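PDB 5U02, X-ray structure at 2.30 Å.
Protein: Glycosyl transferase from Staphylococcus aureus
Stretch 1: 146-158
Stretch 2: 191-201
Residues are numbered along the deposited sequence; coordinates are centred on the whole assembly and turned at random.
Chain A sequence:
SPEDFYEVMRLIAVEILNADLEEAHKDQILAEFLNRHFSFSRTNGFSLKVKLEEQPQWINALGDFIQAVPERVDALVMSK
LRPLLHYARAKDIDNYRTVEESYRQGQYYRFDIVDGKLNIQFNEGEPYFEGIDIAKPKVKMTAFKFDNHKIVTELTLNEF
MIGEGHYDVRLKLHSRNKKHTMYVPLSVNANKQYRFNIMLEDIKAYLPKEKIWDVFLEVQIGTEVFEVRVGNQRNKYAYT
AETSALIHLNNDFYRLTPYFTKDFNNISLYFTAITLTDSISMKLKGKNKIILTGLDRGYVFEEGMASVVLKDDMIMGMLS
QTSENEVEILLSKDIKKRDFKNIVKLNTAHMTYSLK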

ATOM      1  N   PHE A 146      16.030 -15.182  -2.681  1.00 24.43           N
ATOM      2  CA  PHE A 146      16.675 -14.106  -1.945  1.00 25.05           C
ATOM      3  C   PHE A 146      18.132 -13.992  -2.365  1.00 27.86           C
ATOM      4  O   PHE A 146      18.710 -14.913  -2.950  1.00 25.22           O
ATOM      5  CB  PHE A 146      16.556 -14.306  -0.427  1.00 24.36           C
ATOM      6  CG  PHE A 146      17.442 -15.389   0.131  1.00 27.66           C
ATOM      7  CD1 PHE A 146      17.228 -16.721  -0.186  1.00 26.69           C
ATOM      8  CD2 PHE A 146      18.464 -15.077   1.011  1.00 31.01           C
ATOM      9  CE1 PHE A 146      18.036 -17.720   0.344  1.00 25.67           C
ATOM     10  CE2 PHE A 146      19.273 -16.070   1.542  1.00 29.25           C
ATOM     11  CZ  PHE A 146      19.058 -17.392   1.205  1.00 24.61           C
ATOM     12  N   ASP A 147      18.699 -12.824  -2.078  1.00 25.58           N
ATOM     13  CA  ASP A 147      20.114 -12.541  -2.268  1.00 26.80           C
ATOM     14  C   ASP A 147      20.499 -11.472  -1.249  1.00 27.48           C
ATOM     15  O   ASP A 147      19.733 -11.175  -0.328  1.00 24.73           O
ATOM     16  CB  ASP A 147      20.394 -12.129  -3.722  1.00 27.20           C
ATOM     17  CG  ASP A 147      19.475 -11.019  -4.208  1.00 29.91           C
ATOM     18  OD1 ASP A 147      19.278 -10.029  -3.468  1.00 27.09           O
ATOM     19  OD2 ASP A 147      18.942 -11.138  -5.334  1.00 31.27           O
ATOM     20  N   ASN A 148      21.685 -10.883  -1.415  1.00 28.06           N
ATOM     21  CA  ASN A 148      22.148  -9.850  -0.489  1.00 29.40           C
ATOM     22  C   ASN A 148      21.410  -8.525  -0.656  1.00 28.63           C
ATOM     23  O   ASN A 148      21.727  -7.559   0.050  1.00 30.58           O
ATOM     24  CB  ASN A 148      23.649  -9.616  -0.661  1.00 21.50           C
ATOM     25  CG  ASN A 148      23.995  -9.024  -2.008  1.00 27.93           C
ATOM     26  OD1 ASN A 148      23.660  -9.584  -3.048  1.00 27.67           O
ATOM     27  ND2 ASN A 148      24.651  -7.864  -1.996  1.00 26.53           N
ATOM     28  N   HIS A 149      20.437  -8.455  -1.558  1.00 26.22           N
ATOM     29  CA  HIS A 149      19.729  -7.221  -1.872  1.00 25.32           C
ATOM     30  C   HIS A 149      18.252  -7.259  -1.509  1.00 28.10           C
ATOM     31  O   HIS A 149      17.723  -6.264  -1.002  1.00 25.87           O
ATOM     32  CB  HIS A 149      19.924  -6.890  -3.361  1.00 24.03           C
ATOM     33  CG  HIS A 149      19.010  -5.826  -3.887  1.00 29.20           C
ATOM     34  ND1 HIS A 149      17.986  -6.084  -4.776  1.00 28.84           N
ATOM     35  CD2 HIS A 149      18.951  -4.499  -3.615  1.00 30.46           C
ATOM     36  CE1 HIS A 149      17.357  -4.954  -5.050  1.00 31.34           C
ATOM     37  NE2 HIS A 149      17.918  -3.980  -4.355  1.00 32.10           N
ATOM     38  N   LYS A 150      17.580  -8.393  -1.698  1.00 24.41           N
ATOM     39  CA  LYS A 150      16.171  -8.480  -1.344  1.00 26.05           C
ATOM     40  C   LYS A 150      15.754  -9.934  -1.185  1.00 23.51           C
ATOM     41  O   LYS A 150      16.434 -10.856  -1.642  1.00 25.03           O
ATOM     42  CB  LYS A 150      15.284  -7.803  -2.393  1.00 30.21           C
ATOM     43  CG  LYS A 150      15.350  -8.460  -3.758  1.00 33.43           C
ATOM     44  CD  LYS A 150      14.356  -7.838  -4.730  1.00 34.91           C
ATOM     45  CE  LYS A 150      14.446  -8.504  -6.093  1.00 36.33           C
ATOM     46  NZ  LYS A 150      13.465  -7.934  -7.050  1.00 47.20           N
ATOM     47  N   ILE A 151      14.609 -10.115  -0.533  1.00 25.09           N
ATOM     48  CA  ILE A 151      13.908 -11.389  -0.464  1.00 27.87           C
ATOM     49  C   ILE A 151      12.626 -11.253  -1.271  1.00 27.18           C
ATOM     50  O   ILE A 151      11.889 -10.271  -1.113  1.00 26.71           O
ATOM     51  CB  ILE A 151      13.595 -11.780   0.990  1.00 30.36           C
ATOM     52  CG1 ILE A 151      14.879 -11.921   1.808  1.00 27.61           C
ATOM     53  CG2 ILE A 151      12.759 -13.057   1.042  1.00 27.81           C
ATOM     54  CD1 ILE A 151      14.631 -11.923   3.313  1.00 24.08           C
ATOM     55  N   VAL A 152      12.359 -12.227  -2.133  1.00 25.92           N
ATOM     56  CA  VAL A 152      11.120 -12.286  -2.901  1.00 23.93           C
ATOM     57  C   VAL A 152      10.402 -13.568  -2.513  1.00 28.77           C
ATOM     58  O   VAL A 152      10.925 -14.670  -2.734  1.00 27.05           O
ATOM     59  CB  VAL A 152      11.377 -12.238  -4.415  1.00 26.09           C
ATOM     60  CG1 VAL A 152      10.055 -12.223  -5.188  1.00 24.91           C
ATOM     61  CG2 VAL A 152      12.227 -11.031  -4.764  1.00 24.20           C
ATOM     62  N   THR A 153       9.214 -13.430  -1.928  1.00 25.38           N
ATOM     63  CA  THR A 153       8.435 -14.591  -1.534  1.00 27.36           C
ATOM     64  C   THR A 153       7.005 -14.437  -2.025  1.00 26.23           C
ATOM     65  O   THR A 153       6.437 -13.339  -2.004  1.00 22.90           O
ATOM     66  CB  THR A 153       8.467 -14.815  -0.007  1.00 24.35           C
ATOM     67  OG1 THR A 153       7.852 -16.068   0.301  1.00 25.63           O
ATOM     68  CG2 THR A 153       7.737 -13.719   0.728  1.00 24.03           C
ATOM     69  N   GLU A 154       6.437 -15.547  -2.485  1.00 27.85           N
ATOM     70  CA  GLU A 154       5.069 -15.597  -2.975  1.00 26.62           C
ATOM     71  C   GLU A 154       4.260 -16.501  -2.058  1.00 24.99           C
ATOM     72  O   GLU A 154       4.650 -17.646  -1.810  1.00 24.01           O
ATOM     73  CB  GLU A 154       5.029 -16.113  -4.416  1.00 28.12           C
ATOM     74  CG  GLU A 154       3.652 -16.130  -5.046  1.00 29.23           C
ATOM     75  CD  GLU A 154       3.661 -16.798  -6.403  1.00 32.19           C
ATOM     76  OE1 GLU A 154       3.753 -18.045  -6.447  1.00 33.38           O
ATOM     77  OE2 GLU A 154       3.592 -16.074  -7.424  1.00 31.03           O
ATOM     78  N   LEU A 155       3.153 -15.980  -1.540  1.00 26.68           N
ATOM     79  CA  LEU A 155       2.246 -16.739  -0.690  1.00 26.40           C
ATOM     80  C   LEU A 155       0.920 -16.890  -1.415  1.00 29.84           C
ATOM     81  O   LEU A 155       0.335 -15.897  -1.860  1.00 29.44           O
ATOM     82  CB  LEU A 155       2.043 -16.047   0.658  1.00 27.93           C
ATOM     83  CG  LEU A 155       3.336 -15.834   1.450  1.00 31.10           C
ATOM     84  CD1 LEU A 155       3.036 -15.173   2.781  1.00 33.48           C
ATOM     85  CD2 LEU A 155       4.055 -17.157   1.650  1.00 30.12           C
ATOM     86  N   THR A 156       0.452 -18.129  -1.541  1.00 30.80           N
ATOM     87  CA  THR A 156      -0.780 -18.433  -2.255  1.00 28.27           C
ATOM     88  C   THR A 156      -1.845 -18.865  -1.253  1.00 32.80           C
ATOM     89  O   THR A 156      -1.652 -19.832  -0.510  1.00 32.70           O
ATOM     90  CB  THR A 156      -0.553 -19.521  -3.303  1.00 29.08           C
ATOM     91  OG1 THR A 156       0.389 -19.051  -4.272  1.00 31.00           O
ATOM     92  CG2 THR A 156      -1.856 -19.865  -4.006  1.00 30.15           C
ATOM     93  N   LEU A 157      -2.960 -18.140  -1.231  1.00 34.67           N
ATOM     94  CA  LEU A 157      -4.122 -18.536  -0.439  1.00 34.49           C
ATOM     95  C   LEU A 157      -4.875 -19.605  -1.219  1.00 38.90           C
ATOM     96  O   LEU A 157      -5.616 -19.298  -2.155  1.00 35.82           O
ATOM     97  CB  LEU A 157      -5.017 -17.338  -0.149  1.00 33.02           C
ATOM     98  CG  LEU A 157      -4.372 -16.065   0.390  1.00 34.35           C
ATOM     99  CD1 LEU A 157      -5.453 -15.085   0.826  1.00 37.57           C
ATOM    100  CD2 LEU A 157      -3.443 -16.387   1.532  1.00 33.75           C
ATOM    101  N   ASN A 158      -4.679 -20.870  -0.845  1.00 49.15           N
ATOM    102  CA  ASN A 158      -5.341 -21.954  -1.565  1.00 57.44           C
ATOM    103  C   ASN A 158      -6.828 -22.008  -1.246  1.00 62.02           C
ATOM    104  O   ASN A 158      -7.649 -22.280  -2.130  1.00 64.69           O
ATOM    105  CB  ASN A 158      -4.673 -23.292  -1.245  1.00 61.43           C
ATOM    106  CG  ASN A 158      -3.453 -23.558  -2.112  1.00 62.74           C
ATOM    107  OD1 ASN A 158      -3.177 -22.817  -3.057  1.00 63.72           O
ATOM    108  ND2 ASN A 158      -2.732 -24.631  -1.808  1.00 63.47           N
ATOM    109  N   ASN A 191      -4.278 -12.903  -8.903  1.00 29.08           N
ATOM    110  CA  ASN A 191      -5.364 -13.657  -8.269  1.00 33.29           C
ATOM    111  C   ASN A 191      -4.995 -13.790  -6.787  1.00 34.72           C
ATOM    112  O   ASN A 191      -4.705 -12.774  -6.141  1.00 32.95           O
ATOM    113  CB  ASN A 191      -5.591 -14.958  -9.024  1.00 32.23           C
ATOM    114  CG  ASN A 191      -6.154 -14.728 -10.422  1.00 36.38           C
ATOM    115  OD1 ASN A 191      -7.367 -14.652 -10.608  1.00 36.78           O
ATOM    116  ND2 ASN A 191      -5.270 -14.620 -11.411  1.00 34.22           N
ATOM    117  N   LYS A 192      -4.967 -14.996  -6.220  1.00 35.97           N
ATOM    118  CA  LYS A 192      -4.636 -15.174  -4.810  1.00 36.78           C
ATOM    119  C   LYS A 192      -3.173 -15.561  -4.602  1.00 36.01           C
ATOM    120  O   LYS A 192      -2.837 -16.217  -3.611  1.00 32.26           O
ATOM    121  CB  LYS A 192      -5.563 -16.207  -4.173  1.00 39.52           C
ATOM    122  CG  LYS A 192      -6.989 -15.717  -3.937  1.00 41.83           C
ATOM    123  CD  LYS A 192      -7.848 -16.856  -3.410  1.00 47.00           C
ATOM    124  CE  LYS A 192      -9.264 -16.413  -3.087  1.00 53.95           C
ATOM    125  NZ  LYS A 192      -9.298 -15.498  -1.917  1.00 57.85           N
ATOM    126  N   GLN A 193      -2.298 -15.167  -5.521  1.00 36.45           N
ATOM    127  CA  GLN A 193      -0.857 -15.280  -5.340  1.00 32.27           C
ATOM    128  C   GLN A 193      -0.317 -13.912  -4.949  1.00 27.38           C
ATOM    129  O   GLN A 193      -0.383 -12.973  -5.743  1.00 23.83           O
ATOM    130  CB  GLN A 193      -0.181 -15.772  -6.617  1.00 31.59           C
ATOM    131  CG  GLN A 193      -0.650 -17.126  -7.097  1.00 30.43           C
ATOM    132  CD  GLN A 193      -0.093 -17.458  -8.458  1.00 32.07           C
ATOM    133  OE1 GLN A 193       0.812 -18.275  -8.585  1.00 39.27           O
ATOM    134  NE2 GLN A 193      -0.638 -16.825  -9.488  1.00 32.17           N
ATOM    135  N   TYR A 194       0.225 -13.804  -3.739  1.00 28.88           N
ATOM    136  CA  TYR A 194       0.644 -12.526  -3.178  1.00 29.69           C
ATOM    137  C   TYR A 194       2.165 -12.487  -3.059  1.00 29.38           C
ATOM    138  O   TYR A 194       2.757 -13.304  -2.346  1.00 25.38           O
ATOM    139  CB  TYR A 194      -0.029 -12.301  -1.822  1.00 25.25           C
ATOM    140  CG  TYR A 194      -1.531 -12.112  -1.944  1.00 26.13           C
ATOM    141  CD1 TYR A 194      -2.390 -13.205  -2.012  1.00 29.53           C
ATOM    142  CD2 TYR A 194      -2.081 -10.841  -2.038  1.00 23.58           C
ATOM    143  CE1 TYR A 194      -3.757 -13.033  -2.143  1.00 33.26           C
ATOM    144  CE2 TYR A 194      -3.441 -10.654  -2.168  1.00 26.25           C
ATOM    145  CZ  TYR A 194      -4.273 -11.755  -2.220  1.00 31.84           C
ATOM    146  OH  TYR A 194      -5.631 -11.594  -2.352  1.00 32.34           O
ATOM    147  N   ARG A 195       2.788 -11.526  -3.746  1.00 26.59           N
ATOM    148  CA  ARG A 195       4.239 -11.426  -3.855  1.00 25.70           C
ATOM    149  C   ARG A 195       4.756 -10.253  -3.034  1.00 26.27           C
ATOM    150  O   ARG A 195       4.254  -9.132  -3.162  1.00 27.36           O
ATOM    151  CB  ARG A 195       4.660 -11.263  -5.316  1.00 24.06           C
ATOM    152  CG  ARG A 195       6.122 -10.887  -5.510  1.00 29.15           C
ATOM    153  CD  ARG A 195       6.449 -10.824  -6.986  1.00 38.82           C
ATOM    154  NE  ARG A 195       6.300 -12.135  -7.604  1.00 47.85           N
ATOM    155  CZ  ARG A 195       7.291 -12.804  -8.178  1.00 48.80           C
ATOM    156  NH1 ARG A 195       8.503 -12.268  -8.240  1.00 41.57           N
ATOM    157  NH2 ARG A 195       7.061 -13.997  -8.707  1.00 53.94           N
ATOM    158  N   PHE A 196       5.771 -10.509  -2.216  1.00 26.57           N
ATOM    159  CA  PHE A 196       6.361  -9.499  -1.347  1.00 26.75           C
ATOM    160  C   PHE A 196       7.842  -9.367  -1.674  1.00 27.81           C
ATOM    161  O   PHE A 196       8.576 -10.363  -1.659  1.00 26.68           O
ATOM    162  CB  PHE A 196       6.165  -9.859   0.128  1.00 25.79           C
ATOM    163  CG  PHE A 196       4.724  -9.916   0.558  1.00 23.10           C
ATOM    164  CD1 PHE A 196       3.967 -11.069   0.373  1.00 27.50           C
ATOM    165  CD2 PHE A 196       4.123  -8.805   1.125  1.00 20.51           C
ATOM    166  CE1 PHE A 196       2.634 -11.114   0.769  1.00 29.93           C
ATOM    167  CE2 PHE A 196       2.801  -8.837   1.517  1.00 23.06           C
ATOM    168  CZ  PHE A 196       2.052  -9.992   1.341  1.00 25.93           C
ATOM    169  N   ASN A 197       8.272  -8.140  -1.988  1.00 26.15           N
ATOM    170  CA  ASN A 197       9.685  -7.797  -2.115  1.00 24.29           C
ATOM    171  C   ASN A 197      10.132  -7.193  -0.790  1.00 24.02           C
ATOM    172  O   ASN A 197       9.697  -6.094  -0.431  1.00 28.58           O
ATOM    173  CB  ASN A 197       9.922  -6.811  -3.258  1.00 27.68           C
ATOM    174  CG  ASN A 197       9.493  -7.356  -4.606  1.00 26.14           C
ATOM    175  OD1 ASN A 197       9.601  -8.549  -4.873  1.00 27.69           O
ATOM    176  ND2 ASN A 197       8.998  -6.475  -5.467  1.00 25.92           N
ATOM    177  N   ILE A 198      10.985  -7.910  -0.065  1.00 22.05           N
ATOM    178  CA  ILE A 198      11.530  -7.451   1.207  1.00 21.80           C
ATOM    179  C   ILE A 198      12.929  -6.919   0.928  1.00 23.36           C
ATOM    180  O   ILE A 198      13.893  -7.687   0.844  1.00 22.91           O
ATOM    181  CB  ILE A 198      11.573  -8.569   2.250  1.00 26.19           C
ATOM    182  CG1 ILE A 198      10.195  -9.190   2.456  1.00 23.79           C
ATOM    183  CG2 ILE A 198      12.116  -8.043   3.562  1.00 24.67           C
ATOM    184  CD1 ILE A 198      10.279 -10.505   3.173  1.00 21.53           C
ATOM    185  N   MET A 199      13.044  -5.602   0.801  1.00 24.62           N
ATOM    186  CA  MET A 199      14.324  -4.960   0.535  1.00 26.02           C
ATOM    187  C   MET A 199      15.146  -4.915   1.819  1.00 26.76           C
ATOM    188  O   MET A 199      14.723  -4.313   2.812  1.00 30.11           O
ATOM    189  CB  MET A 199      14.092  -3.554  -0.012  1.00 28.13           C
ATOM    190  CG  MET A 199      12.985  -3.493  -1.047  1.00 30.97           C
ATOM    191  SD  MET A 199      13.286  -4.629  -2.405  1.00 29.69           S
ATOM    192  CE  MET A 199      14.663  -3.817  -3.199  1.00 24.58           C
ATOM    193  N   LEU A 200      16.327  -5.536   1.797  1.00 25.47           N
ATOM    194  CA  LEU A 200      17.143  -5.612   3.005  1.00 23.12           C
ATOM    195  C   LEU A 200      17.609  -4.238   3.471  1.00 26.03           C
ATOM    196  O   LEU A 200      17.844  -4.047   4.670  1.00 25.00           O
ATOM    197  CB  LEU A 200      18.342  -6.530   2.778  1.00 27.43           C
ATOM    198  CG  LEU A 200      18.016  -7.911   2.214  1.00 30.45           C
ATOM    199  CD1 LEU A 200      19.272  -8.693   1.951  1.00 31.18           C
ATOM    200  CD2 LEU A 200      17.125  -8.680   3.153  1.00 19.98           C
ATOM    201  N   GLU A 201      17.751  -3.274   2.555  1.00 28.84           N
ATOM    202  CA  GLU A 201      18.035  -1.904   2.978  1.00 31.88           C
ATOM    203  C   GLU A 201      16.898  -1.340   3.822  1.00 31.13           C
ATOM    204  O   GLU A 201      17.134  -0.499   4.697  1.00 30.45           O
ATOM    205  CB  GLU A 201      18.293  -1.017   1.755  1.00 36.53           C
ATOM    206  CG  GLU A 201      18.612   0.448   2.075  1.00 42.53           C
ATOM    207  CD  GLU A 201      18.760   1.307   0.821  1.00 49.56           C
ATOM    208  OE1 GLU A 201      18.802   0.744  -0.293  1.00 52.45           O
ATOM    209  OE2 GLU A 201      18.826   2.549   0.949  1.00 50.93           O
TER
HETATM  210  O   HOH W   1      17.796  -3.889  -0.312  1.00 27.37           O
HETATM  211  O   HOH W   2      -0.032 -20.687  -6.752  1.00 42.12           O

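Residues 150-156 pair with 193-199 as antiparallel strands, the strand axes 158° apart, and the contact buries 1040 Å² in all. A ladder of backbone hydrogen bonds sets the register. Ile-151, Thr-153 and Leu-155 each pair with one partner in both directions: Ile-151 N to Ile-198 O is 2.9 Å and Ile-198 N to Ile-151 O 2.7 Å, and the same double link joins Thr-153 to Phe-196 and Leu-155 to Tyr-194. Single bonds extend the ladder at its ends, Leu-157 N to Lys-192 O (3.1 Å) and Leu-200 N to His-149 O (3.2 Å).

The alternation of the strands sorts the side chains. Ile-151, Thr-153, Leu-155, Tyr-194, Phe-196 and Ile-198 share one face, and all are buried. Ile-151 and Ile-198 adopt the same m,t rotamer and meet through their beta carbons (CB to CB, 4.0 Å), while Ile-151 CD1 reaches Leu-200 CD2 at 4.1 Å. Tyr-194 and Phe-196 both have chi1 m with chi2 near 85°, so each ring carries the carbonyl oxygen of its paired residue, Leu-155 or Thr-153, at its edge. Thr-153, with chi1 t, places CG2 4.2 Å from Phe-196 CB; its hydroxyl is satisfied elsewhere in the structure. At the far end Leu-157, in m,t, sets CD1 4.0 Å from Tyr-194 CE1, a contact suited to a branched aliphatic side chain beside an aromatic ring.

The other face is more polar and mostly partly exposed. Val-152, chi1 t, lies with CG1 3.4 Å from Arg-195 NH1 and CG2 3.6 Å from Asn-197 OD1. Arg-195 extends through chi1 and chi2, both t, before turning at chi3 (m); its NH2 remains 4.2 Å from Glu-154 OE2, so the opposite charges are neighbours without forming a salt bridge. Thr-156 and Gln-193 are joined through water 2, which lies 3.0 Å from Thr-156 OG1 and donates to Gln-193 OE1 at 3.1 Å.

Where the strands give way to the turn and helix, Asp-147 organises the approach: its OD1 accepts from His-149 N (2.7 Å) and Lys-150 N (2.9 Å). Leu-200, in m,t, is buried and points toward stretch 1, with CD1 3.3 Å from Asn-148 O and 3.4 Å from Asp-147 O. Met-199, the N-cap residue, folds through three m torsions, bringing CE 3.5 Å from His-149 NE2 and SD 3.8 Å from Lys-150 CB. Water 1 donates to His-149 O (2.5 Å) and accepts from Glu-201 N (2.9 Å), tying the start of the helix to the turn.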